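Endoglucanase EG-II (Hypocrea jecorina, PDB 3QR3) hydrolyses internal beta-1,4-glucosidic bonds of cellulose, working as an endoglucanase of glycosyl hydrolase family 5 with a TIM-barrel catalytic domain. Local coordinates at residues Gly145-Pro150 with Asn156-Thr161; Asp55-Phe60 with Ser319-Cys324. One frame throughout, in Å; residues are numbered along the deposited sequence. Where two conformers were deposited one is given.

Contact 1: residues Gly145-Pro150 with Asn156-Thr161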
# COMPACT_ATOMS: atom_id res chain seq x y z
N GLY A 145 -6.77 0.86 -1.98
CA GLY A 145 -5.97 1.34 -0.85
C GLY A 145 -6.31 2.78 -0.51
O GLY A 145 -5.63 3.74 -0.95
N ILE A 146 -7.36 2.93 0.27
CA ILE A 146 -8.02 4.22 0.50
C ILE A 146 -7.08 5.39 0.76
O ILE A 146 -7.24 6.47 0.18
CB ILE A 146 -9.07 4.09 1.63
CG1 ILE A 146 -10.22 3.22 1.15
CG2 ILE A 146 -9.58 5.46 2.07
CD1 ILE A 146 -11.42 3.17 2.14
N MET A 147 -6.09 5.19 1.62
CA MET A 147 -5.20 6.27 2.01
C MET A 147 -3.94 5.77 2.68
O MET A 147 -3.98 4.91 3.55
CB MET A 147 -5.92 7.27 2.93
CG MET A 147 -5.06 8.46 3.34
SD MET A 147 -4.44 9.41 1.93
CE MET A 147 -5.97 9.74 1.08
N ASN A 148 -2.81 6.33 2.27
CA ASN A 148 -1.53 6.00 2.88
C ASN A 148 -1.30 6.83 4.14
O ASN A 148 -1.35 8.06 4.11
CB ASN A 148 -0.41 6.25 1.87
CG ASN A 148 0.95 5.88 2.42
OD1 ASN A 148 1.28 4.71 2.56
ND2 ASN A 148 1.76 6.89 2.72
N GLU A 149 -1.07 6.14 5.26
CA GLU A 149 -0.56 6.75 6.49
C GLU A 149 -1.24 8.02 7.01
O GLU A 149 -0.58 9.06 7.18
CB GLU A 149 0.97 6.94 6.40
CG GLU A 149 1.68 5.60 6.30
CD GLU A 149 3.17 5.67 6.54
OE1 GLU A 149 3.69 6.79 6.68
OE2 GLU A 149 3.80 4.60 6.61
N PRO A 150 -2.56 7.94 7.29
CA PRO A 150 -3.16 9.03 8.06
C PRO A 150 -2.38 9.20 9.35
O PRO A 150 -1.90 8.20 9.92
CB PRO A 150 -4.56 8.49 8.39
CG PRO A 150 -4.86 7.52 7.27
CD PRO A 150 -3.52 6.86 7.02
N ASN A 156 -12.29 9.60 14.85
CA ASN A 156 -13.73 9.41 14.73
C ASN A 156 -14.21 10.00 13.41
O ASN A 156 -14.94 9.36 12.65
CB ASN A 156 -14.48 10.07 15.89
CG ASN A 156 -14.05 9.54 17.24
OD1 ASN A 156 -14.33 8.39 17.59
ND2 ASN A 156 -13.35 10.37 18.01
N THR A 157 -13.78 11.22 13.13
CA THR A 157 -14.13 11.86 11.87
C THR A 157 -13.53 11.10 10.69
O THR A 157 -14.20 10.89 9.68
CB THR A 157 -13.68 13.32 11.88
OG1 THR A 157 -14.16 13.94 13.07
CG2 THR A 157 -14.22 14.06 10.66
N TRP A 158 -12.27 10.68 10.82
CA TRP A 158 -11.63 9.88 9.75
C TRP A 158 -12.41 8.59 9.42
O TRP A 158 -12.62 8.28 8.24
CB TRP A 158 -10.17 9.56 10.09
CG TRP A 158 -9.47 8.72 9.05
CD1 TRP A 158 -8.94 7.47 9.21
CD2 TRP A 158 -9.24 9.07 7.67
NE1 TRP A 158 -8.38 7.03 8.04
CE2 TRP A 158 -8.56 7.99 7.07
CE3 TRP A 158 -9.53 10.19 6.89
CZ2 TRP A 158 -8.18 7.99 5.74
CZ3 TRP A 158 -9.16 10.19 5.56
CH2 TRP A 158 -8.49 9.10 5.00
N ALA A 159 -12.84 7.85 10.44
CA ALA A 159 -13.62 6.63 10.20
C ALA A 159 -14.91 6.89 9.41
O ALA A 159 -15.30 6.08 8.58
CB ALA A 159 -13.96 5.94 11.53
N ALA A 160 -15.56 8.02 9.69
CA ALA A 160 -16.74 8.43 8.93
C ALA A 160 -16.37 8.68 7.47
O ALA A 160 -17.07 8.23 6.55
CB ALA A 160 -17.36 9.69 9.54
N THR A 161 -15.26 9.38 7.25
CA THR A 161 -14.74 9.63 5.91
C THR A 161 -14.50 8.31 5.20
O THR A 161 -14.93 8.10 4.05
CB THR A 161 -13.44 10.46 5.96
OG1 THR A 161 -13.72 11.75 6.53
CG2 THR A 161 -12.81 10.63 4.56

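Contact 2: residues Asp55-Phe60 with Ser319-Cys324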
# COMPACT_ATOMS: atom_id res chain seq x y z
N ASP A 55 10.02 -15.09 -7.90
CA ASP A 55 9.95 -14.89 -6.45
C ASP A 55 8.59 -15.22 -5.85
O ASP A 55 8.33 -14.91 -4.68
CB ASP A 55 10.33 -13.45 -6.10
CG ASP A 55 11.79 -13.18 -6.30
OD1 ASP A 55 12.55 -14.17 -6.42
OD2 ASP A 55 12.19 -12.00 -6.33
N GLY A 56 7.71 -15.82 -6.64
CA GLY A 56 6.44 -16.32 -6.14
C GLY A 56 5.53 -15.26 -5.55
O GLY A 56 4.68 -15.57 -4.71
N MET A 57 5.69 -14.02 -5.99
CA MET A 57 4.88 -12.93 -5.46
C MET A 57 3.53 -12.82 -6.14
O MET A 57 3.40 -13.09 -7.34
CB MET A 57 5.64 -11.62 -5.54
CG MET A 57 6.77 -11.57 -4.54
SD MET A 57 7.75 -10.09 -4.68
CE MET A 57 8.95 -10.43 -3.39
N THR A 58 2.53 -12.41 -5.37
CA THR A 58 1.14 -12.42 -5.86
C THR A 58 0.42 -11.09 -5.66
O THR A 58 -0.76 -10.94 -6.01
CB THR A 58 0.35 -13.50 -5.14
OG1 THR A 58 0.64 -13.43 -3.74
CG2 THR A 58 0.77 -14.88 -5.66
N ILE A 59 1.11 -10.10 -5.10
CA ILE A 59 0.50 -8.79 -4.94
C ILE A 59 1.52 -7.67 -5.14
O ILE A 59 2.70 -7.83 -4.83
CB ILE A 59 -0.19 -8.67 -3.56
CG1 ILE A 59 -1.11 -7.44 -3.51
CG2 ILE A 59 0.86 -8.64 -2.44
CD1 ILE A 59 -2.20 -7.54 -2.46
N PHE A 60 1.07 -6.55 -5.70
CA PHE A 60 1.89 -5.34 -5.76
C PHE A 60 1.07 -4.15 -5.34
O PHE A 60 -0.14 -4.11 -5.54
CB PHE A 60 2.49 -5.14 -7.16
CG PHE A 60 3.33 -6.30 -7.59
CD1 PHE A 60 4.59 -6.47 -7.07
CD2 PHE A 60 2.82 -7.25 -8.45
CE1 PHE A 60 5.37 -7.57 -7.42
CE2 PHE A 60 3.59 -8.34 -8.82
CZ PHE A 60 4.87 -8.50 -8.30
N SER A 319 19.49 -8.49 -1.04
CA SER A 319 19.62 -9.58 -0.08
C SER A 319 18.37 -9.75 0.81
O SER A 319 17.99 -10.88 1.15
CB SER A 319 20.89 -9.42 0.76
OG SER A 319 20.91 -8.19 1.45
N LEU A 320 17.71 -8.65 1.17
CA LEU A 320 16.53 -8.77 2.02
C LEU A 320 15.38 -9.42 1.27
O LEU A 320 14.67 -10.27 1.81
CB LEU A 320 16.11 -7.41 2.59
CG LEU A 320 15.02 -7.50 3.67
CD1 LEU A 320 15.57 -8.11 4.94
CD2 LEU A 320 14.43 -6.14 3.97
N VAL A 321 15.17 -9.03 0.02
CA VAL A 321 14.12 -9.65 -0.79
C VAL A 321 14.42 -11.15 -0.97
O VAL A 321 13.58 -12.00 -0.66
CB VAL A 321 13.98 -8.98 -2.16
CG1 VAL A 321 13.13 -9.84 -3.10
CG2 VAL A 321 13.39 -7.57 -2.01
N SER A 322 15.62 -11.44 -1.45
CA SER A 322 16.03 -12.81 -1.74
C SER A 322 15.94 -13.69 -0.49
O SER A 322 15.42 -14.80 -0.55
CB SER A 322 17.46 -12.83 -2.30
OG SER A 322 17.92 -14.16 -2.41
N SER A 323 16.44 -13.18 0.63
CA SER A 323 16.50 -13.97 1.87
C SER A 323 15.17 -14.03 2.64
O SER A 323 14.93 -15.00 3.34
CB SER A 323 17.57 -13.42 2.81
OG SER A 323 18.84 -13.29 2.18
N CYS A 324 14.31 -13.01 2.52
CA CYS A 324 13.16 -12.91 3.42
C CYS A 324 11.79 -12.75 2.78
O CYS A 324 10.81 -13.34 3.24
CB CYS A 324 13.38 -11.77 4.42
SG CYS A 324 14.75 -12.06 5.55

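Contact 1: residues Gly145-Pro150 with Asn156-Thr161
Pro150 and Trp158 mark where the two backbones come nearest, their CA atoms 8.7 Å apart, and the indole of Trp158 spans the distance. Residues 145-150 run out of strand 142-145 into a loop, and 156-161 is a piece of the helix that follows, 155-171. With CG anti to the backbone N (chi1 179°), the indole reaches off the helix into the loop. Pro150 lies over one face of the ring, offset toward the rim; its CB stands 4.0 Å above the ring plane, while CG comes within 3.6 Å of Trp158 NE1. Met147 comes at the ring edge instead, near its plane, CB lying 3.7 Å from Trp158 CZ2. Beyond that, Met147 CG is 3.9 Å from Trp158 CH2. The indole N-H is hydrogen-bonded to Pro182 O at the end of strand 179-182, which helps fix the ring's rotation, and Phe125 of helix 122-136 also packs on the indole. Asn148, Glu149 and Pro150 spell the Asn-Glu-Pro signature found in many family 5 glycosidases, placed here at the C-terminal end of the fourth strand of the TIM barrel, the end that carries the active site in this fold.

Contact 2: residues Asp55-Phe60 with Ser319-Cys324
Val321 is the one residue of 319-324 that touches both Asp55 and Met57, around the turn that links helix 44-55 to strand 59-64 at the N-terminal end of a TIM-barrel strand. Gly56 makes that turn with a positive phi (61°), the first residue to leave helical angles.

Ser319 opens the helical segment. Its carbonyl oxygen takes two bonds from Ser323. Leu320 packs on Cys269 and Met273 of helix 267-281, while its backbone N is hydrogen-bonded to Asn265 OD1.

Val321 carries the contact through a single methyl. CG1 sits anti to the backbone N (chi1 167°) and faces the turn, lying 4.0 Å from Asp55 OD2; the two side chains cross at about a right angle. The same methyl is 4.2 Å from Met57 CE, the end of a side chain stretched out straight at chi2 and chi3. The touch is loose and apolar on the valine side. Around the carboxylate the charges are mixed: Asp317 lies close to OD2 and Lys328 forms a long, weak ion pair with OD1, so their effects on the aspartate's proton affinity would tend to offset each other.

Ser322 directs its CB away from the turn. Ser323 folds back along the helix: its N, at 2.8 Å, and its OG, also at 2.8 Å, both donate to Ser319 O, from opposite faces of the carbonyl plane. Cys324 N makes the regular helical bond to Leu320 O at 2.9 Å, while SG closes the disulfide with Cys274 SG.

How the contacts relate
Both contacts are buried and neither has a hydrogen bond between its two segments, yet they sit on opposite sides of the chain's centre and share no helix or strand. Contact 1 is local: a loop at the C-terminal end of a barrel strand meets the helix that follows it, through an aromatic ring that touches a proline and a methionine. Contact 2 joins residues more than 250 positions apart, bringing the last helix onto a turn at the opposite end of another strand, with aliphatic and polar groups in place of an aromatic one. It buries 79 Å² against 149 Å². Asn148 of contact 1 hydrogen-bonds Arg61, on the strand that begins in contact 2.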